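Local atomic coordinates of sugar-phosphate aldolase (Thermotoga maritima, PDB entry 1PVT), a protein that belongs to the class II aldolase and adducin family, with the mixed-sheet alpha/beta fold of the AraD-like proteins. Residues S172-L175 with G176-V180; F51-D54 with G55-M58; T100-F103 with P104-M108. All coordinates share one frame; numbering follows the deposited sequence.

Overall arrangement
From the N terminus, contact 2 comes first: residues 51-58 carry the chain from the short strand 52-53 round to strand 58-63. Contact 3, residues 100-108, follows strands 79-84 and 89-92 and starts helix 103-115. Contact 1, residues 172-180, opens helix 173-182, the crossover between strands 163-165 and 188-191. Each closes within one short run of chain; the three follow in series, neither nested nor crossing. In space contact 3 meets both others: Thr-105 OG1 probably hydrogen-bonds Ser-172 O, 3.0 Å away, and Phe-51 packs on Pro-104, Leu-107 and Met-108. Phe-51 also reaches Val-173 of contact 1. Centres of contacts 1 and 3 lie about 9 Å apart, those of 2 and 3 about 12 Å.

Contact 1 of 3, residues S172-L175 with G176-V180; sequences SVEL and GLKTV
Leu-175 O is gripped twice by Thr-179, through the backbone N at 2.8 Å and through OG1, which donates to Leu-175 O over 2.7 Å. This is the first two turns of helix 173-182, the helix of a beta-alpha-beta crossover between strands 163-165 and 188-191. The N-H of Thr-179 comes in tilted 20° from the carbonyl plane, whereas the hydroxyl sits well above it, 44° out; with OG1 anti to the carbonyl carbon of its own residue (chi1 -64°), the hydroxyl is turned back along the helix. At the start, Ser-172 is the N-cap, its OG accepting from Leu-175 N at 3.0 Å, and its carbonyl receives a weak bond from Gly-176 N. Helix 103-115 lies against this end, with Val-173 and Leu-177 both touching Met-108. Those two also meet each other, CG1 of Val-173 lying 3.7 Å from CD1 of Leu-177. Glu-174 and Lys-178 run alongside, pointing the same way. The salt bridge is long, Glu-174 OE1 to Lys-178 NZ 3.8 Å, and the ammonium has a stronger partner in Glu-166. The carboxylate lies nearer the lysine's aliphatic part, with Glu-174 OE1 3.4 Å from Lys-178 CE.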
ATOM      1  N   SER A 172     -11.911  -3.439  -4.220  1.00 73.64           N
ATOM      2  CA  SER A 172     -12.511  -4.537  -4.964  1.00 70.54           C
ATOM      3  C   SER A 172     -11.415  -5.444  -5.486  1.00 69.51           C
ATOM      4  O   SER A 172     -10.247  -5.065  -5.542  1.00 68.91           O
ATOM      5  CB  SER A 172     -13.302  -3.997  -6.147  1.00 69.80           C
ATOM      6  OG  SER A 172     -12.430  -3.372  -7.072  1.00 67.67           O
ATOM      7  N   VAL A 173     -11.794  -6.650  -5.875  1.00 68.68           N
ATOM      8  CA  VAL A 173     -10.820  -7.584  -6.401  1.00 69.16           C
ATOM      9  C   VAL A 173     -10.257  -6.992  -7.683  1.00 69.81           C
ATOM     10  O   VAL A 173      -9.063  -7.094  -7.970  1.00 69.48           O
ATOM     11  CB  VAL A 173     -11.477  -8.945  -6.701  1.00 68.94           C
ATOM     12  CG1 VAL A 173     -10.671  -9.690  -7.751  1.00 68.45           C
ATOM     13  CG2 VAL A 173     -11.559  -9.776  -5.417  1.00 67.86           C
ATOM     14  N   GLU A 174     -11.148  -6.362  -8.438  1.00 70.97           N
ATOM     15  CA  GLU A 174     -10.826  -5.723  -9.714  1.00 70.49           C
ATOM     16  C   GLU A 174      -9.673  -4.748  -9.558  1.00 68.18           C
ATOM     17  O   GLU A 174      -8.675  -4.805 -10.287  1.00 66.54           O
ATOM     18  CB  GLU A 174     -12.050  -4.958 -10.216  1.00 73.48           C
ATOM     19  CG  GLU A 174     -11.890  -4.328 -11.583  1.00 79.78           C
ATOM     20  CD  GLU A 174     -12.686  -3.036 -11.721  1.00 84.08           C
ATOM     21  OE1 GLU A 174     -12.160  -1.969 -11.322  1.00 86.45           O
ATOM     22  OE2 GLU A 174     -13.842  -3.087 -12.215  1.00 87.04           O
ATOM     23  N   LEU A 175      -9.846  -3.836  -8.610  1.00 66.50           N
ATOM     24  CA  LEU A 175      -8.846  -2.830  -8.327  1.00 65.37           C
ATOM     25  C   LEU A 175      -7.497  -3.541  -8.252  1.00 64.93           C
ATOM     26  O   LEU A 175      -6.522  -3.134  -8.891  1.00 64.30           O
ATOM     27  CB  LEU A 175      -9.188  -2.139  -7.000  1.00 65.67           C
ATOM     28  CG  LEU A 175      -8.338  -0.942  -6.560  1.00 66.35           C
ATOM     29  CD1 LEU A 175      -8.278   0.098  -7.676  1.00 65.95           C
ATOM     30  CD2 LEU A 175      -8.926  -0.345  -5.285  1.00 66.02           C
ATOM     31  N   GLY A 176      -7.467  -4.631  -7.492  1.00 64.68           N
ATOM     32  CA  GLY A 176      -6.241  -5.392  -7.335  1.00 64.51           C
ATOM     33  C   GLY A 176      -5.727  -5.934  -8.650  1.00 64.77           C
ATOM     34  O   GLY A 176      -4.598  -5.644  -9.053  1.00 63.13           O
ATOM     35  N   LEU A 177      -6.565  -6.732  -9.310  1.00 66.10           N
ATOM     36  CA  LEU A 177      -6.224  -7.325 -10.597  1.00 66.80           C
ATOM     37  C   LEU A 177      -5.655  -6.220 -11.492  1.00 67.71           C
ATOM     38  O   LEU A 177      -4.531  -6.335 -12.007  1.00 67.26           O
ATOM     39  CB  LEU A 177      -7.471  -7.941 -11.239  1.00 65.17           C
ATOM     40  CG  LEU A 177      -8.243  -8.964 -10.401  1.00 64.52           C
ATOM     41  CD1 LEU A 177      -9.448  -9.435 -11.190  1.00 64.43           C
ATOM     42  CD2 LEU A 177      -7.353 -10.139 -10.034  1.00 62.89           C
ATOM     43  N   LYS A 178      -6.432  -5.150 -11.667  1.00 68.19           N
ATOM     44  CA  LYS A 178      -5.989  -4.018 -12.474  1.00 68.56           C
ATOM     45  C   LYS A 178      -4.583  -3.598 -12.028  1.00 69.03           C
ATOM     46  O   LYS A 178      -3.628  -3.618 -12.810  1.00 68.65           O
ATOM     47  CB  LYS A 178      -6.941  -2.833 -12.298  1.00 68.40           C
ATOM     48  CG  LYS A 178      -8.308  -2.990 -12.932  1.00 68.63           C
ATOM     49  CD  LYS A 178      -8.958  -1.620 -13.147  1.00 69.73           C
ATOM     50  CE  LYS A 178     -10.165  -1.712 -14.075  1.00 71.06           C
ATOM     51  NZ  LYS A 178     -10.682  -0.374 -14.495  1.00 72.37           N
ATOM     52  N   THR A 179      -4.482  -3.228 -10.754  1.00 70.01           N
ATOM     53  CA  THR A 179      -3.236  -2.783 -10.151  1.00 71.06           C
ATOM     54  C   THR A 179      -2.054  -3.683 -10.453  1.00 73.33           C
ATOM     55  O   THR A 179      -0.991  -3.209 -10.854  1.00 73.46           O
ATOM     56  CB  THR A 179      -3.379  -2.682  -8.630  1.00 69.54           C
ATOM     57  OG1 THR A 179      -4.349  -1.677  -8.317  1.00 67.72           O
ATOM     58  CG2 THR A 179      -2.041  -2.327  -7.984  1.00 67.81           C
ATOM     59  N   VAL A 180      -2.235  -4.983 -10.251  1.00 76.07           N
ATOM     60  CA  VAL A 180      -1.157  -5.932 -10.498  1.00 79.61           C
ATOM     61  C   VAL A 180      -0.624  -5.825 -11.922  1.00 82.16           C
ATOM     62  O   VAL A 180       0.585  -5.894 -12.147  1.00 81.77           O
ATOM     63  CB  VAL A 180      -1.615  -7.385 -10.242  1.00 79.11           C
ATOM     64  CG1 VAL A 180      -0.444  -8.345 -10.427  1.00 79.06           C
ATOM     65  CG2 VAL A 180      -2.181  -7.510  -8.838  1.00 79.21           C
TER

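Contact 2 of 3, residues F51-D54 with G55-M58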
ATOM      1  N   PHE A  51     -16.241 -13.335  -1.112  1.00 86.37           N
ATOM      2  CA  PHE A  51     -16.010 -13.739  -2.494  1.00 89.13           C
ATOM      3  C   PHE A  51     -15.191 -15.029  -2.478  1.00 90.53           C
ATOM      4  O   PHE A  51     -14.693 -15.429  -1.422  1.00 91.05           O
ATOM      5  CB  PHE A  51     -15.256 -12.636  -3.246  1.00 90.26           C
ATOM      6  CG  PHE A  51     -13.900 -12.297  -2.661  1.00 91.04           C
ATOM      7  CD1 PHE A  51     -12.757 -12.993  -3.057  1.00 91.40           C
ATOM      8  CD2 PHE A  51     -13.766 -11.262  -1.734  1.00 90.52           C
ATOM      9  CE1 PHE A  51     -11.501 -12.661  -2.541  1.00 91.74           C
ATOM     10  CE2 PHE A  51     -12.520 -10.925  -1.214  1.00 90.91           C
ATOM     11  CZ  PHE A  51     -11.384 -11.624  -1.618  1.00 91.41           C
ATOM     12  N   ASP A  52     -15.044 -15.685  -3.626  1.00 91.74           N
ATOM     13  CA  ASP A  52     -14.283 -16.930  -3.643  1.00 92.74           C
ATOM     14  C   ASP A  52     -12.804 -16.796  -3.953  1.00 92.71           C
ATOM     15  O   ASP A  52     -12.404 -16.562  -5.101  1.00 92.92           O
ATOM     16  CB  ASP A  52     -14.876 -17.940  -4.617  1.00 93.92           C
ATOM     17  CG  ASP A  52     -14.145 -19.271  -4.566  1.00 95.20           C
ATOM     18  OD1 ASP A  52     -12.953 -19.325  -4.959  1.00 95.09           O
ATOM     19  OD2 ASP A  52     -14.764 -20.256  -4.111  1.00 96.25           O
ATOM     20  N   TYR A  53     -11.995 -16.984  -2.918  1.00 92.07           N
ATOM     21  CA  TYR A  53     -10.558 -16.898  -3.050  1.00 91.50           C
ATOM     22  C   TYR A  53     -10.002 -18.208  -3.590  1.00 91.62           C
ATOM     23  O   TYR A  53     -10.251 -19.277  -3.034  1.00 90.71           O
ATOM     24  CB  TYR A  53      -9.930 -16.587  -1.700  1.00 90.59           C
ATOM     25  CG  TYR A  53      -8.438 -16.544  -1.764  1.00 90.57           C
ATOM     26  CD1 TYR A  53      -7.792 -15.596  -2.549  1.00 90.86           C
ATOM     27  CD2 TYR A  53      -7.668 -17.470  -1.070  1.00 91.21           C
ATOM     28  CE1 TYR A  53      -6.407 -15.568  -2.647  1.00 91.92           C
ATOM     29  CE2 TYR A  53      -6.279 -17.459  -1.156  1.00 91.84           C
ATOM     30  CZ  TYR A  53      -5.650 -16.502  -1.946  1.00 92.42           C
ATOM     31  OH  TYR A  53      -4.268 -16.468  -2.033  1.00 92.43           O
ATOM     32  N   ASP A  54      -9.243 -18.108  -4.676  1.00 92.61           N
ATOM     33  CA  ASP A  54      -8.648 -19.272  -5.315  1.00 93.75           C
ATOM     34  C   ASP A  54      -7.136 -19.125  -5.484  1.00 93.33           C
ATOM     35  O   ASP A  54      -6.531 -19.764  -6.344  1.00 93.55           O
ATOM     36  CB  ASP A  54      -9.308 -19.505  -6.679  1.00 96.27           C
ATOM     37  CG  ASP A  54      -8.615 -20.597  -7.491  1.00 98.89           C
ATOM     38  OD1 ASP A  54      -8.472 -21.729  -6.973  1.00100.39           O
ATOM     39  OD2 ASP A  54      -8.211 -20.321  -8.646  1.00 99.90           O
ATOM     40  N   GLY A  55      -6.522 -18.277  -4.669  1.00 93.26           N
ATOM     41  CA  GLY A  55      -5.084 -18.096  -4.762  1.00 93.05           C
ATOM     42  C   GLY A  55      -4.393 -18.978  -3.739  1.00 92.99           C
ATOM     43  O   GLY A  55      -5.073 -19.614  -2.929  1.00 93.38           O
ATOM     44  N   PRO A  56      -3.049 -19.048  -3.742  1.00 92.75           N
ATOM     45  CA  PRO A  56      -2.315 -19.882  -2.779  1.00 91.72           C
ATOM     46  C   PRO A  56      -2.638 -19.557  -1.319  1.00 90.43           C
ATOM     47  O   PRO A  56      -3.398 -18.636  -1.019  1.00 89.52           O
ATOM     48  CB  PRO A  56      -0.852 -19.597  -3.116  1.00 91.96           C
ATOM     49  CG  PRO A  56      -0.898 -19.317  -4.594  1.00 92.66           C
ATOM     50  CD  PRO A  56      -2.126 -18.437  -4.720  1.00 92.81           C
ATOM     51  N   GLU A  57      -2.057 -20.329  -0.413  1.00 89.26           N
ATOM     52  CA  GLU A  57      -2.266 -20.118   1.010  1.00 87.75           C
ATOM     53  C   GLU A  57      -1.207 -19.138   1.495  1.00 86.29           C
ATOM     54  O   GLU A  57      -0.082 -19.147   0.987  1.00 86.01           O
ATOM     55  CB  GLU A  57      -2.110 -21.437   1.756  1.00 88.85           C
ATOM     56  CG  GLU A  57      -1.934 -21.275   3.249  1.00 90.61           C
ATOM     57  CD  GLU A  57      -1.218 -22.457   3.871  1.00 92.45           C
ATOM     58  OE1 GLU A  57      -0.132 -22.824   3.368  1.00 93.73           O
ATOM     59  OE2 GLU A  57      -1.735 -23.016   4.861  1.00 93.16           O
HETATM   60  N   MSE A  58      -1.561 -18.295   2.467  1.00 84.09           N
HETATM   61  CA  MSE A  58      -0.616 -17.318   3.021  1.00 80.91           C
HETATM   62  C   MSE A  58      -1.073 -16.727   4.344  1.00 76.49           C
HETATM   63  O   MSE A  58      -2.209 -16.908   4.767  1.00 74.03           O
HETATM   64  CB  MSE A  58      -0.383 -16.162   2.041  1.00 84.02           C
HETATM   65  CG  MSE A  58      -1.625 -15.306   1.796  1.00 88.23           C
HETATM   66 SE   MSE A  58      -1.308 -13.557   0.987  1.00 93.87          SE
HETATM   67  CE  MSE A  58      -1.458 -14.003  -0.891  1.00 91.77           C
TER
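Tyr-53 turns one face of its ring to the backbone of Gly-55, whose N lies 3.3 Å from the ring plane, over its centre. The chain bends round on that face of the ring, and the phenol end reaches past the glycine to the next residue. There Tyr-53 OH donates to Pro-56 O, 2.5 Å away in the model. The hydroxyl lies in the carbonyl plane and on a lone pair, and Pro-56 O is met at the edge of the ring. Tyr-53 CG stands anti to its own backbone N (chi1 178°), and from there the ring extends along the chain's onward path instead of turning from it. Together these contacts close a loop between the short strand 52-53 and strand 58-63, a strand of the large mixed sheet of this AraD-like fold. Tyr-53 is also tied by its backbone to Gly-87, and its ring meets that of Tyr-49 with the planes about 55° apart. From the far end of the loop the selenomethionine Met-58 comes back toward the phenol. Its chi1 of 66° puts CG between the backbone N and the carbonyl carbon, and the chain bends at chi3; the terminal CE ends 3.9 Å from Tyr-53 OH.

Contact 3 of 3, residues T100-F103 with P104-M108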
ATOM      1  N   THR A 100      -9.277  -4.133   6.856  1.00 62.03           N
ATOM      2  CA  THR A 100      -9.761  -2.963   6.151  1.00 60.74           C
ATOM      3  C   THR A 100     -10.644  -3.358   4.976  1.00 60.79           C
ATOM      4  O   THR A 100     -10.521  -4.446   4.426  1.00 60.39           O
ATOM      5  CB  THR A 100      -8.590  -2.133   5.610  1.00 59.33           C
ATOM      6  OG1 THR A 100      -9.065  -1.270   4.571  1.00 58.74           O
ATOM      7  CG2 THR A 100      -7.510  -3.036   5.051  1.00 57.86           C
ATOM      8  N   SER A 101     -11.530  -2.455   4.591  1.00 61.15           N
ATOM      9  CA  SER A 101     -12.411  -2.693   3.464  1.00 61.17           C
ATOM     10  C   SER A 101     -11.597  -3.064   2.215  1.00 61.43           C
ATOM     11  O   SER A 101     -12.024  -3.909   1.427  1.00 62.88           O
ATOM     12  CB  SER A 101     -13.234  -1.434   3.164  1.00 61.95           C
ATOM     13  OG  SER A 101     -13.838  -0.905   4.333  1.00 62.77           O
ATOM     14  N   GLU A 102     -10.434  -2.440   2.026  1.00 61.00           N
ATOM     15  CA  GLU A 102      -9.628  -2.730   0.837  1.00 61.19           C
ATOM     16  C   GLU A 102      -8.787  -3.993   0.939  1.00 59.55           C
ATOM     17  O   GLU A 102      -7.873  -4.231   0.144  1.00 58.23           O
ATOM     18  CB  GLU A 102      -8.751  -1.524   0.461  1.00 63.14           C
ATOM     19  CG  GLU A 102      -7.823  -1.006   1.533  1.00 64.91           C
ATOM     20  CD  GLU A 102      -7.136   0.276   1.101  1.00 66.34           C
ATOM     21  OE1 GLU A 102      -7.851   1.224   0.714  1.00 67.36           O
ATOM     22  OE2 GLU A 102      -5.892   0.343   1.148  1.00 66.62           O
ATOM     23  N   PHE A 103      -9.123  -4.804   1.929  1.00 58.79           N
ATOM     24  CA  PHE A 103      -8.456  -6.073   2.164  1.00 57.67           C
ATOM     25  C   PHE A 103      -8.437  -6.898   0.870  1.00 56.27           C
ATOM     26  O   PHE A 103      -7.385  -7.391   0.450  1.00 55.39           O
ATOM     27  CB  PHE A 103      -9.195  -6.787   3.312  1.00 58.68           C
ATOM     28  CG  PHE A 103      -9.157  -8.286   3.254  1.00 59.87           C
ATOM     29  CD1 PHE A 103      -7.983  -8.973   2.931  1.00 60.96           C
ATOM     30  CD2 PHE A 103     -10.308  -9.020   3.544  1.00 60.06           C
ATOM     31  CE1 PHE A 103      -7.957 -10.384   2.892  1.00 60.03           C
ATOM     32  CE2 PHE A 103     -10.298 -10.422   3.511  1.00 59.66           C
ATOM     33  CZ  PHE A 103      -9.120 -11.106   3.183  1.00 59.13           C
ATOM     34  N   PRO A 104      -9.598  -7.035   0.212  1.00 54.82           N
ATOM     35  CA  PRO A 104      -9.723  -7.793  -1.034  1.00 53.82           C
ATOM     36  C   PRO A 104      -8.687  -7.364  -2.059  1.00 54.14           C
ATOM     37  O   PRO A 104      -8.025  -8.199  -2.692  1.00 54.72           O
ATOM     38  CB  PRO A 104     -11.128  -7.458  -1.489  1.00 53.82           C
ATOM     39  CG  PRO A 104     -11.856  -7.288  -0.196  1.00 54.55           C
ATOM     40  CD  PRO A 104     -10.898  -6.465   0.602  1.00 54.68           C
ATOM     41  N   THR A 105      -8.557  -6.049  -2.223  1.00 53.92           N
ATOM     42  CA  THR A 105      -7.608  -5.492  -3.173  1.00 52.06           C
ATOM     43  C   THR A 105      -6.200  -5.971  -2.853  1.00 53.23           C
ATOM     44  O   THR A 105      -5.522  -6.533  -3.705  1.00 53.02           O
ATOM     45  CB  THR A 105      -7.632  -3.973  -3.138  1.00 49.89           C
ATOM     46  OG1 THR A 105      -8.968  -3.509  -3.362  1.00 49.13           O
ATOM     47  CG2 THR A 105      -6.731  -3.426  -4.210  1.00 47.94           C
ATOM     48  N   HIS A 106      -5.773  -5.753  -1.614  1.00 54.23           N
ATOM     49  CA  HIS A 106      -4.450  -6.176  -1.150  1.00 54.40           C
ATOM     50  C   HIS A 106      -4.273  -7.652  -1.436  1.00 55.39           C
ATOM     51  O   HIS A 106      -3.201  -8.111  -1.848  1.00 54.13           O
ATOM     52  CB  HIS A 106      -4.324  -5.962   0.362  1.00 54.43           C
ATOM     53  CG  HIS A 106      -4.149  -4.530   0.760  1.00 53.95           C
ATOM     54  ND1 HIS A 106      -2.962  -4.038   1.260  1.00 52.26           N
ATOM     55  CD2 HIS A 106      -5.000  -3.479   0.710  1.00 54.05           C
ATOM     56  CE1 HIS A 106      -3.090  -2.746   1.500  1.00 52.16           C
ATOM     57  NE2 HIS A 106      -4.317  -2.381   1.174  1.00 52.74           N
ATOM     58  N   LEU A 107      -5.347  -8.394  -1.190  1.00 56.77           N
ATOM     59  CA  LEU A 107      -5.340  -9.821  -1.401  1.00 58.11           C
ATOM     60  C   LEU A 107      -4.780 -10.121  -2.763  1.00 59.68           C
ATOM     61  O   LEU A 107      -3.795 -10.848  -2.896  1.00 59.78           O
ATOM     62  CB  LEU A 107      -6.751 -10.379  -1.316  1.00 57.69           C
ATOM     63  CG  LEU A 107      -6.896 -11.507  -0.302  1.00 57.72           C
ATOM     64  CD1 LEU A 107      -8.197 -12.237  -0.567  1.00 57.79           C
ATOM     65  CD2 LEU A 107      -5.707 -12.460  -0.404  1.00 58.07           C
HETATM   66  N   MSE A 108      -5.406  -9.535  -3.775  1.00 61.64           N
HETATM   67  CA  MSE A 108      -4.991  -9.763  -5.144  1.00 65.35           C
HETATM   68  C   MSE A 108      -3.534  -9.487  -5.444  1.00 64.51           C
HETATM   69  O   MSE A 108      -2.862 -10.322  -6.051  1.00 64.12           O
HETATM   70  CB  MSE A 108      -5.881  -8.977  -6.100  1.00 70.78           C
HETATM   71  CG  MSE A 108      -7.318  -9.490  -6.125  1.00 78.70           C
HETATM   72 SE   MSE A 108      -7.456 -11.457  -6.026  1.00 92.02          SE
HETATM   73  CE  MSE A 108      -8.677 -11.583  -4.499  1.00 85.03           C
TER
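Glu-102 holds His-106 at two points, one on the backbone and one on the side chain. It is the N-cap residue of helix 103-115, which a type I turn over Thr-100 to Phe-103 leads into. The carbonyl O of Glu-102 takes the N-H of His-106 at 3.1 Å, an ordinary first-turn helix bond, and also lies at the edge of the imidazole, in its plane, 3.0 Å from CD2. The second hold is a His-carboxylate hydrogen bond from His-106 NE2 to Glu-102 OE2, also 3.1 Å. It reaches the carboxylate on its anti side, while the oxygen lies almost exactly in the ring plane; the two planes are 35° apart. Glu-102 CG sits between its backbone N and carbonyl carbon (chi1 56°), and the chain then extends to the ring. At the other ring nitrogen, His-106 ND1 hydrogen-bonds Ser-31 OG, so both imidazole nitrogens are held and the ring's rotation is fixed. Before the helix, Thr-100 OG1 accepts from Glu-102 N, an ST turn. Phe-103 is edge-to-face with Tyr-90; its side chain crosses that of Pro-104 at about a right angle and runs alongside Leu-107, with Phe-103 CE1 3.5 Å from Leu-107 CG.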